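Local coordinates for FHA domain-containing protein FhaA (Mycobacterium tuberculosis, PDB 3PO8) that regulates cell growth and peptidoglycan synthesis by binding MviN, its FHA domain interacting with phosphorylated MviN and PknB, at residues T4-Q9 and I92-H97; R44-I49 and I85-S90. All coordinates share one frame; numbering follows the deposited sequence.

Contact 1 of 2, residues T4-Q9 and I92-H97; sequences TSVTLQ and IIVRMH
S5, T7 and Q9 pair with H97, R95 and I93 across two neighbouring antiparallel strands, 4-9 and 92-97, whose axes approach to 4.6 Å with an angle of 162° between their directions. The pairing joins the first and last strands of the FHA β-sandwich, and each hydrogen-bonded pair is closed by two backbone bonds. On the inner face V6 and M96 lie side by side, as do L8 and V94; V6 CG1 meets V94 CG1 at 3.7 Å, and L8 CB rests on I92 CG2 at 3.6 Å. From the other sheet W51 packs against V6 and I49 against L8. The other face, bearing S5, T7, Q9, I93, R95 and H97, is mostly polar. With H97 CG between its backbone N and carbonyl carbon (chi1 66°), the ring lies with S5 CB over one face, 3.3 Å from H97 NE2. One water joins T7 OG1 to H97 ND1, and another links T7 OG1, I93 O and R95 NH1. The extended R95 side chain crosses that of Q9 at a slant, with I93 CG2 over the centre of its guanidinium. The amide and guanidinium planes are 82° apart, and R95 NH1 gives Q9 OE1 a bent hydrogen bond of 2.8 Å.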
ATOM      1  N   THR A   4      -7.651   8.174 -13.378  1.00 21.42           N
ATOM      2  CA  THR A   4      -6.945   6.937 -13.081  1.00 20.70           C
ATOM      3  C   THR A   4      -7.440   6.418 -11.759  1.00 18.70           C
ATOM      4  O   THR A   4      -7.899   7.175 -10.909  1.00 16.84           O
ATOM      5  CB  THR A   4      -5.417   7.190 -12.945  1.00 20.76           C
ATOM      6  OG1 THR A   4      -4.937   7.809 -14.142  1.00 24.35           O
ATOM      7  CG2 THR A   4      -4.642   5.884 -12.653  1.00 23.03           C
ATOM      8  N   SER A   5      -7.334   5.110 -11.590  1.00 17.34           N
ATOM      9  CA  SER A   5      -7.549   4.504 -10.310  1.00 17.58           C
ATOM     10  C   SER A   5      -6.408   3.555 -10.024  1.00 15.78           C
ATOM     11  O   SER A   5      -5.747   3.052 -10.911  1.00 15.09           O
ATOM     12  CB  SER A   5      -8.874   3.766 -10.300  1.00 18.88           C
ATOM     13  OG  SER A   5      -9.037   3.065  -9.085  1.00 22.74           O
ATOM     14  N   VAL A   6      -6.182   3.320  -8.746  1.00 13.50           N
ATOM     15  CA  VAL A   6      -5.103   2.452  -8.314  1.00 13.46           C
ATOM     16  C   VAL A   6      -5.668   1.372  -7.419  1.00 12.48           C
ATOM     17  O   VAL A   6      -6.450   1.658  -6.498  1.00 12.84           O
ATOM     18  CB  VAL A   6      -4.017   3.213  -7.506  1.00 12.19           C
ATOM     19  CG1 VAL A   6      -2.943   2.220  -6.986  1.00 13.11           C
ATOM     20  CG2 VAL A   6      -3.378   4.316  -8.344  1.00 14.30           C
ATOM     21  N   THR A   7      -5.280   0.136  -7.699  1.00 12.37           N
ATOM     22  CA  THR A   7      -5.608  -0.993  -6.843  1.00 12.93           C
ATOM     23  C   THR A   7      -4.384  -1.594  -6.212  1.00 12.30           C
ATOM     24  O   THR A   7      -3.280  -1.613  -6.783  1.00 13.38           O
ATOM     25  CB  THR A   7      -6.380  -2.099  -7.573  1.00 13.44           C
ATOM     26  OG1 THR A   7      -5.627  -2.539  -8.710  1.00 15.09           O
ATOM     27  CG2 THR A   7      -7.716  -1.590  -7.993  1.00 16.14           C
ATOM     28  N   LEU A   8      -4.609  -2.092  -5.009  1.00 11.75           N
ATOM     29  CA  LEU A   8      -3.601  -2.789  -4.223  1.00 11.25           C
ATOM     30  C   LEU A   8      -4.129  -4.201  -4.065  1.00 11.51           C
ATOM     31  O   LEU A   8      -5.248  -4.368  -3.564  1.00 14.03           O
ATOM     32  CB  LEU A   8      -3.495  -2.165  -2.836  1.00 11.36           C
ATOM     33  CG  LEU A   8      -3.231  -0.657  -2.726  1.00 13.18           C
ATOM     34  CD1 LEU A   8      -3.112  -0.237  -1.265  1.00 15.61           C
ATOM     35  CD2 LEU A   8      -1.996  -0.324  -3.507  1.00 16.94           C
ATOM     36  N   GLN A   9      -3.384  -5.205  -4.483  1.00 11.09           N
ATOM     37  CA  GLN A   9      -3.832  -6.595  -4.343  1.00 11.66           C
ATOM     38  C   GLN A   9      -2.832  -7.407  -3.536  1.00 13.29           C
ATOM     39  O   GLN A   9      -1.636  -7.441  -3.870  1.00 11.90           O
ATOM     40  CB  GLN A   9      -4.021  -7.256  -5.712  1.00 12.16           C
ATOM     41  CG  GLN A   9      -4.468  -8.694  -5.615  1.00 13.89           C
ATOM     42  CD  GLN A   9      -4.971  -9.234  -6.913  1.00 17.51           C
ATOM     43  OE1 GLN A   9      -4.340  -9.063  -7.950  1.00 21.16           O
ATOM     44  NE2 GLN A   9      -6.108  -9.923  -6.868  1.00 20.78           N
ATOM     45  N   ILE A  92       2.139  -6.675  -1.669  1.00 12.23           N
ATOM     46  CA  ILE A  92       1.029  -5.998  -2.319  1.00 12.00           C
ATOM     47  C   ILE A  92       1.424  -5.538  -3.707  1.00 11.60           C
ATOM     48  O   ILE A  92       2.413  -4.829  -3.874  1.00 12.25           O
ATOM     49  CB  ILE A  92       0.598  -4.800  -1.503  1.00 11.90           C
ATOM     50  CG1 ILE A  92       0.004  -5.269  -0.175  1.00 14.25           C
ATOM     51  CG2 ILE A  92      -0.405  -3.953  -2.275  1.00 13.53           C
ATOM     52  CD1 ILE A  92      -0.256  -4.171   0.834  1.00 15.47           C
ATOM     53  N   ILE A  93       0.650  -5.933  -4.704  1.00 11.64           N
ATOM     54  CA  ILE A  93       0.871  -5.533  -6.088  1.00 12.58           C
ATOM     55  C   ILE A  93       0.035  -4.303  -6.403  1.00 11.42           C
ATOM     56  O   ILE A  93      -1.173  -4.275  -6.158  1.00 11.64           O
ATOM     57  CB  ILE A  93       0.481  -6.667  -7.068  1.00 13.31           C
ATOM     58  CG1 ILE A  93       1.228  -7.966  -6.700  1.00 16.59           C
ATOM     59  CG2 ILE A  93       0.784  -6.269  -8.503  1.00 15.68           C
ATOM     60  CD1 ILE A  93       0.667  -9.225  -7.324  1.00 19.93           C
ATOM     61  N   VAL A  94       0.683  -3.284  -6.939  1.00 10.93           N
ATOM     62  CA  VAL A  94       0.044  -2.012  -7.236  1.00 11.68           C
ATOM     63  C   VAL A  94      -0.259  -1.983  -8.727  1.00 12.27           C
ATOM     64  O   VAL A  94       0.630  -2.238  -9.534  1.00 13.48           O
ATOM     65  CB  VAL A  94       0.977  -0.833  -6.904  1.00 11.22           C
ATOM     66  CG1 VAL A  94       0.328   0.489  -7.301  1.00 13.78           C
ATOM     67  CG2 VAL A  94       1.331  -0.845  -5.438  1.00 12.38           C
ATOM     68  N   ARG A  95      -1.493  -1.701  -9.106  1.00 12.29           N
ATOM     69  CA  ARG A  95      -1.825  -1.562 -10.519  1.00 13.69           C
ATOM     70  C   ARG A  95      -2.595  -0.272 -10.741  1.00 14.30           C
ATOM     71  O   ARG A  95      -3.389   0.128  -9.906  1.00 13.37           O
ATOM     72  CB  ARG A  95      -2.684  -2.740 -10.953  1.00 14.31           C
ATOM     73  CG  ARG A  95      -1.944  -4.035 -11.106  1.00 17.68           C
ATOM     74  CD  ARG A  95      -2.893  -5.154 -11.510  1.00 23.11           C
ATOM     75  NE  ARG A  95      -2.292  -6.484 -11.363  1.00 25.84           N
ATOM     76  CZ  ARG A  95      -2.422  -7.266 -10.288  1.00 25.39           C
ATOM     77  NH1 ARG A  95      -3.139  -6.879  -9.222  1.00 19.78           N
ATOM     78  NH2 ARG A  95      -1.833  -8.461 -10.285  1.00 29.20           N
ATOM     79  N   MET A  96      -2.355   0.395 -11.861  1.00 15.14           N
ATOM     80  CA  MET A  96      -3.164   1.545 -12.270  1.00 17.45           C
ATOM     81  C   MET A  96      -4.088   1.133 -13.402  1.00 18.23           C
ATOM     82  O   MET A  96      -3.713   0.337 -14.253  1.00 19.59           O
ATOM     83  CB  MET A  96      -2.274   2.671 -12.778  1.00 17.96           C
ATOM     84  CG  MET A  96      -1.578   3.470 -11.752  1.00 19.75           C
ATOM     85  SD  MET A  96      -0.605   2.510 -10.581  1.00 21.19           S
ATOM     86  CE  MET A  96       0.363   3.813  -9.808  1.00 17.69           C
ATOM     87  N   HIS A  97      -5.282   1.701 -13.422  1.00 17.93           N
ATOM     88  CA  HIS A  97      -6.187   1.497 -14.544  1.00 18.50           C
ATOM     89  C   HIS A  97      -6.888   2.803 -14.826  1.00 17.97           C
ATOM     90  O   HIS A  97      -7.115   3.594 -13.920  1.00 15.97           O
ATOM     91  CB  HIS A  97      -7.184   0.357 -14.276  1.00 19.21           C
ATOM     92  CG  HIS A  97      -8.173   0.620 -13.172  1.00 20.67           C
ATOM     93  ND1 HIS A  97      -7.945   0.265 -11.860  1.00 22.03           N
ATOM     94  CD2 HIS A  97      -9.432   1.130 -13.208  1.00 21.51           C
ATOM     95  CE1 HIS A  97      -9.001   0.581 -11.130  1.00 20.56           C
ATOM     96  NE2 HIS A  97      -9.920   1.103 -11.924  1.00 23.66           N
TER
HETATM   97  O   HOH W   1      -3.550  -4.446  -7.871  1.00 12.56           O
HETATM   98  O   HOH W   2      -5.888  -1.106 -10.966  1.00 15.78           O
HETATM   99  O   HOH W   3      -2.166 -10.902  -8.914  1.00 35.45           O

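Contact 2 of 2, residues R44-I49 and I85-S90; sequences RRHLEI and IRLGHS. With PO4 (phosphate ion), chain B.
The phosphate-binding loop end of the FHA domain and the hydrophobic core beneath it meet here, where H46 and L47 of segment 44-49 face L87 and I85 of segment 85-90. With CG anti to the backbone N (chi1 -168°), the H46 ring is carried toward segment 85-90, where L87 lies over one face: L87 CB forms a CH-pi contact 4.0 Å from the ring centroid, while L87 CD1 sits toward the rim. The ring is also held by its nitrogens, ND1 bonding to the backbone N of S43 and NE2 to the carbonyl of G66. L47 CD2 touches both I85 CG2 at 3.9 Å and L87 CD1 at 4.0 Å. At the loop end R44 grips a phosphate ion, probably from the crystallisation liquor, at three points: its backbone N (2.8 Å) and NE (3.1 Å) both reach PO4 O3, and NH2 makes a straight bond to PO4 O2. S43 and T64 bind the same ion, which is consistent with the phosphothreonine site of FHA domains. Strands 47-49 and 85-87 belong to different sheets, their axes 11.0 Å apart at closest, with L58 of strand 56-60 and I92 of strand 90-98 flanking the apolar cluster.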
ATOM      1  N   ARG A  44       0.623  -1.306  13.402  1.00 12.82           N
ATOM      2  CA  ARG A  44      -0.801  -0.956  13.483  1.00 13.71           C
ATOM      3  C   ARG A  44      -1.146   0.059  12.379  1.00 13.54           C
ATOM      4  O   ARG A  44      -2.138  -0.080  11.674  1.00 13.65           O
ATOM      5  CB  ARG A  44      -1.150  -0.434  14.874  1.00 15.43           C
ATOM      6  CG  ARG A  44      -1.255  -1.546  15.878  1.00 19.14           C
ATOM      7  CD  ARG A  44      -1.247  -0.994  17.278  1.00 24.04           C
ATOM      8  NE  ARG A  44       0.123  -0.790  17.751  1.00 28.79           N
ATOM      9  CZ  ARG A  44       0.452  -0.077  18.827  1.00 33.10           C
ATOM     10  NH1 ARG A  44      -0.484   0.523  19.560  1.00 34.89           N
ATOM     11  NH2 ARG A  44       1.731   0.041  19.176  1.00 34.21           N
ATOM     12  N   ARG A  45      -0.321   1.088  12.253  1.00 13.69           N
ATOM     13  CA  ARG A  45      -0.395   2.031  11.122  1.00 13.78           C
ATOM     14  C   ARG A  45       0.979   1.993  10.475  1.00 11.80           C
ATOM     15  O   ARG A  45       1.943   2.541  11.004  1.00 13.62           O
ATOM     16  CB  ARG A  45      -0.723   3.433  11.618  1.00 14.47           C
ATOM     17  CG  ARG A  45      -2.050   3.488  12.344  1.00 17.73           C
ATOM     18  CD  ARG A  45      -2.346   4.904  12.858  1.00 24.26           C
ATOM     19  NE  ARG A  45      -2.957   5.705  11.806  1.00 29.36           N
ATOM     20  CZ  ARG A  45      -3.281   6.994  11.902  1.00 33.41           C
ATOM     21  NH1 ARG A  45      -3.051   7.684  13.018  1.00 35.56           N
ATOM     22  NH2 ARG A  45      -3.843   7.599  10.866  1.00 34.85           N
ATOM     23  N   HIS A  46       1.092   1.276   9.364  1.00 10.90           N
ATOM     24  CA  HIS A  46       2.394   0.921   8.826  1.00 10.55           C
ATOM     25  C   HIS A  46       2.873   1.843   7.731  1.00  9.87           C
ATOM     26  O   HIS A  46       4.030   2.280   7.732  1.00 11.00           O
ATOM     27  CB  HIS A  46       2.377  -0.516   8.333  1.00 10.52           C
ATOM     28  CG  HIS A  46       3.731  -1.074   8.030  1.00 10.78           C
ATOM     29  ND1 HIS A  46       4.313  -2.042   8.815  1.00 11.65           N
ATOM     30  CD2 HIS A  46       4.580  -0.855   7.001  1.00 12.60           C
ATOM     31  CE1 HIS A  46       5.484  -2.370   8.302  1.00 11.02           C
ATOM     32  NE2 HIS A  46       5.675  -1.662   7.199  1.00 10.89           N
ATOM     33  N   LEU A  47       2.009   2.098   6.756  1.00 10.01           N
ATOM     34  CA  LEU A  47       2.325   3.032   5.715  1.00 10.25           C
ATOM     35  C   LEU A  47       1.064   3.734   5.304  1.00  9.67           C
ATOM     36  O   LEU A  47      -0.033   3.263   5.581  1.00 10.66           O
ATOM     37  CB  LEU A  47       3.029   2.362   4.526  1.00 11.82           C
ATOM     38  CG  LEU A  47       2.239   1.305   3.768  1.00 11.91           C
ATOM     39  CD1 LEU A  47       1.353   1.935   2.683  1.00 15.13           C
ATOM     40  CD2 LEU A  47       3.155   0.280   3.089  1.00 11.86           C
ATOM     41  N   GLU A  48       1.234   4.887   4.660  1.00 10.36           N
ATOM     42  CA  GLU A  48       0.144   5.603   4.052  1.00 11.90           C
ATOM     43  C   GLU A  48       0.388   5.731   2.580  1.00 10.40           C
ATOM     44  O   GLU A  48       1.517   5.851   2.150  1.00 11.29           O
ATOM     45  CB  GLU A  48      -0.019   6.977   4.701  1.00 13.76           C
ATOM     46  CG  GLU A  48       0.897   8.060   4.273  1.00 17.57           C
ATOM     47  CD  GLU A  48       0.404   9.475   4.664  1.00 19.96           C
ATOM     48  OE1 GLU A  48      -0.830   9.717   4.853  1.00 23.72           O
ATOM     49  OE2 GLU A  48       1.289  10.340   4.759  1.00 26.53           O
ATOM     50  N   ILE A  49      -0.679   5.692   1.802  1.00  9.78           N
ATOM     51  CA  ILE A  49      -0.611   6.034   0.392  1.00 10.02           C
ATOM     52  C   ILE A  49      -1.537   7.214   0.200  1.00  9.38           C
ATOM     53  O   ILE A  49      -2.729   7.130   0.499  1.00 11.64           O
ATOM     54  CB  ILE A  49      -0.980   4.899  -0.548  1.00 10.11           C
ATOM     55  CG1 ILE A  49      -0.002   3.735  -0.361  1.00 11.10           C
ATOM     56  CG2 ILE A  49      -0.910   5.380  -1.989  1.00 12.53           C
ATOM     57  CD1 ILE A  49      -0.368   2.412  -1.017  1.00 11.89           C
ATOM     58  N   ILE A  85       4.881  -3.758  -3.164  1.00  9.88           N
ATOM     59  CA  ILE A  85       5.161  -3.280  -1.798  1.00  9.46           C
ATOM     60  C   ILE A  85       5.325  -4.467  -0.867  1.00 10.48           C
ATOM     61  O   ILE A  85       4.496  -5.356  -0.877  1.00 10.83           O
ATOM     62  CB  ILE A  85       4.017  -2.392  -1.272  1.00  9.12           C
ATOM     63  CG1 ILE A  85       3.734  -1.241  -2.238  1.00 10.64           C
ATOM     64  CG2 ILE A  85       4.372  -1.899   0.144  1.00  9.95           C
ATOM     65  CD1 ILE A  85       2.357  -0.679  -2.033  1.00 12.39           C
ATOM     66  N   ARG A  86       6.377  -4.492  -0.060  1.00 10.82           N
ATOM     67  CA  ARG A  86       6.541  -5.539   0.936  1.00 11.21           C
ATOM     68  C   ARG A  86       6.602  -4.964   2.323  1.00 11.09           C
ATOM     69  O   ARG A  86       7.279  -3.976   2.574  1.00 11.36           O
ATOM     70  CB  ARG A  86       7.767  -6.375   0.656  1.00 11.47           C
ATOM     71  CG  ARG A  86       7.578  -7.219  -0.566  1.00 14.79           C
ATOM     72  CD  ARG A  86       8.817  -8.018  -0.930  1.00 17.56           C
ATOM     73  NE  ARG A  86       8.546  -8.841  -2.108  1.00 19.91           N
ATOM     74  CZ  ARG A  86       8.686  -8.464  -3.382  1.00 21.10           C
ATOM     75  NH1 ARG A  86       9.144  -7.260  -3.708  1.00 19.60           N
ATOM     76  NH2 ARG A  86       8.371  -9.327  -4.358  1.00 24.42           N
ATOM     77  N   LEU A  87       5.836  -5.579   3.198  1.00 11.25           N
ATOM     78  CA  LEU A  87       5.750  -5.155   4.580  1.00 11.33           C
ATOM     79  C   LEU A  87       5.400  -6.366   5.381  1.00 11.89           C
ATOM     80  O   LEU A  87       4.554  -7.162   4.981  1.00 11.69           O
ATOM     81  CB  LEU A  87       4.692  -4.061   4.752  1.00 11.53           C
ATOM     82  CG  LEU A  87       3.217  -4.351   4.496  1.00 12.34           C
ATOM     83  CD1 LEU A  87       2.373  -3.172   4.997  1.00 14.61           C
ATOM     84  CD2 LEU A  87       2.890  -4.629   3.024  1.00 14.26           C
ATOM     85  N   GLY A  88       6.048  -6.524   6.518  1.00 13.56           N
ATOM     86  CA  GLY A  88       5.929  -7.756   7.263  1.00 14.74           C
ATOM     87  C   GLY A  88       6.221  -8.953   6.386  1.00 15.34           C
ATOM     88  O   GLY A  88       7.260  -9.021   5.733  1.00 16.79           O
ATOM     89  N   HIS A  89       5.283  -9.894   6.377  1.00 16.47           N
ATOM     90  CA  HIS A  89       5.346 -11.088   5.576  1.00 18.68           C
ATOM     91  C   HIS A  89       4.451 -10.952   4.350  1.00 18.24           C
ATOM     92  O   HIS A  89       4.209 -11.927   3.631  1.00 19.94           O
ATOM     93  CB  HIS A  89       4.882 -12.288   6.425  1.00 19.75           C
ATOM     94  CG  HIS A  89       5.503 -12.346   7.793  1.00 24.75           C
ATOM     95  ND1 HIS A  89       6.659 -13.047   8.055  1.00 29.71           N
ATOM     96  CD2 HIS A  89       5.135 -11.779   8.967  1.00 27.51           C
ATOM     97  CE1 HIS A  89       6.972 -12.916   9.333  1.00 30.18           C
ATOM     98  NE2 HIS A  89       6.062 -12.150   9.907  1.00 30.83           N
ATOM     99  N   SER A  90       3.971  -9.736   4.097  1.00 16.48           N
ATOM    100  CA  SER A  90       2.969  -9.491   3.084  1.00 16.35           C
ATOM    101  C   SER A  90       3.555  -8.828   1.837  1.00 15.02           C
ATOM    102  O   SER A  90       4.552  -8.092   1.908  1.00 15.46           O
ATOM    103  CB  SER A  90       1.872  -8.581   3.641  1.00 16.39           C
ATOM    104  OG  SER A  90       1.188  -9.168   4.733  1.00 18.19           O
TER
HETATM  105  P   PO4 B 101       3.782  -1.044  15.944  1.00 28.05           P
HETATM  106  O1  PO4 B 101       4.058   0.439  15.834  1.00 30.60           O
HETATM  107  O2  PO4 B 101       3.998  -1.413  17.406  1.00 28.89           O
HETATM  108  O3  PO4 B 101       2.335  -1.246  15.579  1.00 29.64           O
HETATM  109  O4  PO4 B 101       4.750  -1.836  15.106  1.00 28.38           O

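Overall arrangement
The centres of the two contacts lie 15 Å apart, on opposite sides of the centre of the chain. Contact 1 is made within one sheet, whereas contact 2 spans the sandwich to the sheet holding strand 47-51. They share the first sheet, in which strands 84-87 and 90-98 are neighbours and successive in the chain; I92 O and I85 N probably hydrogen-bond there. The core is continuous between them: V94 CG2 packs on I85 CD1, and L8 CD1 on I49 CD1. Along the chain, contact 2 is nested within the loop that contact 1 closes. Contact 1 therefore brings the two ends of the chain together within one sheet, while contact 2 packs the two sheets together beside the loop where R44 holds the phosphate.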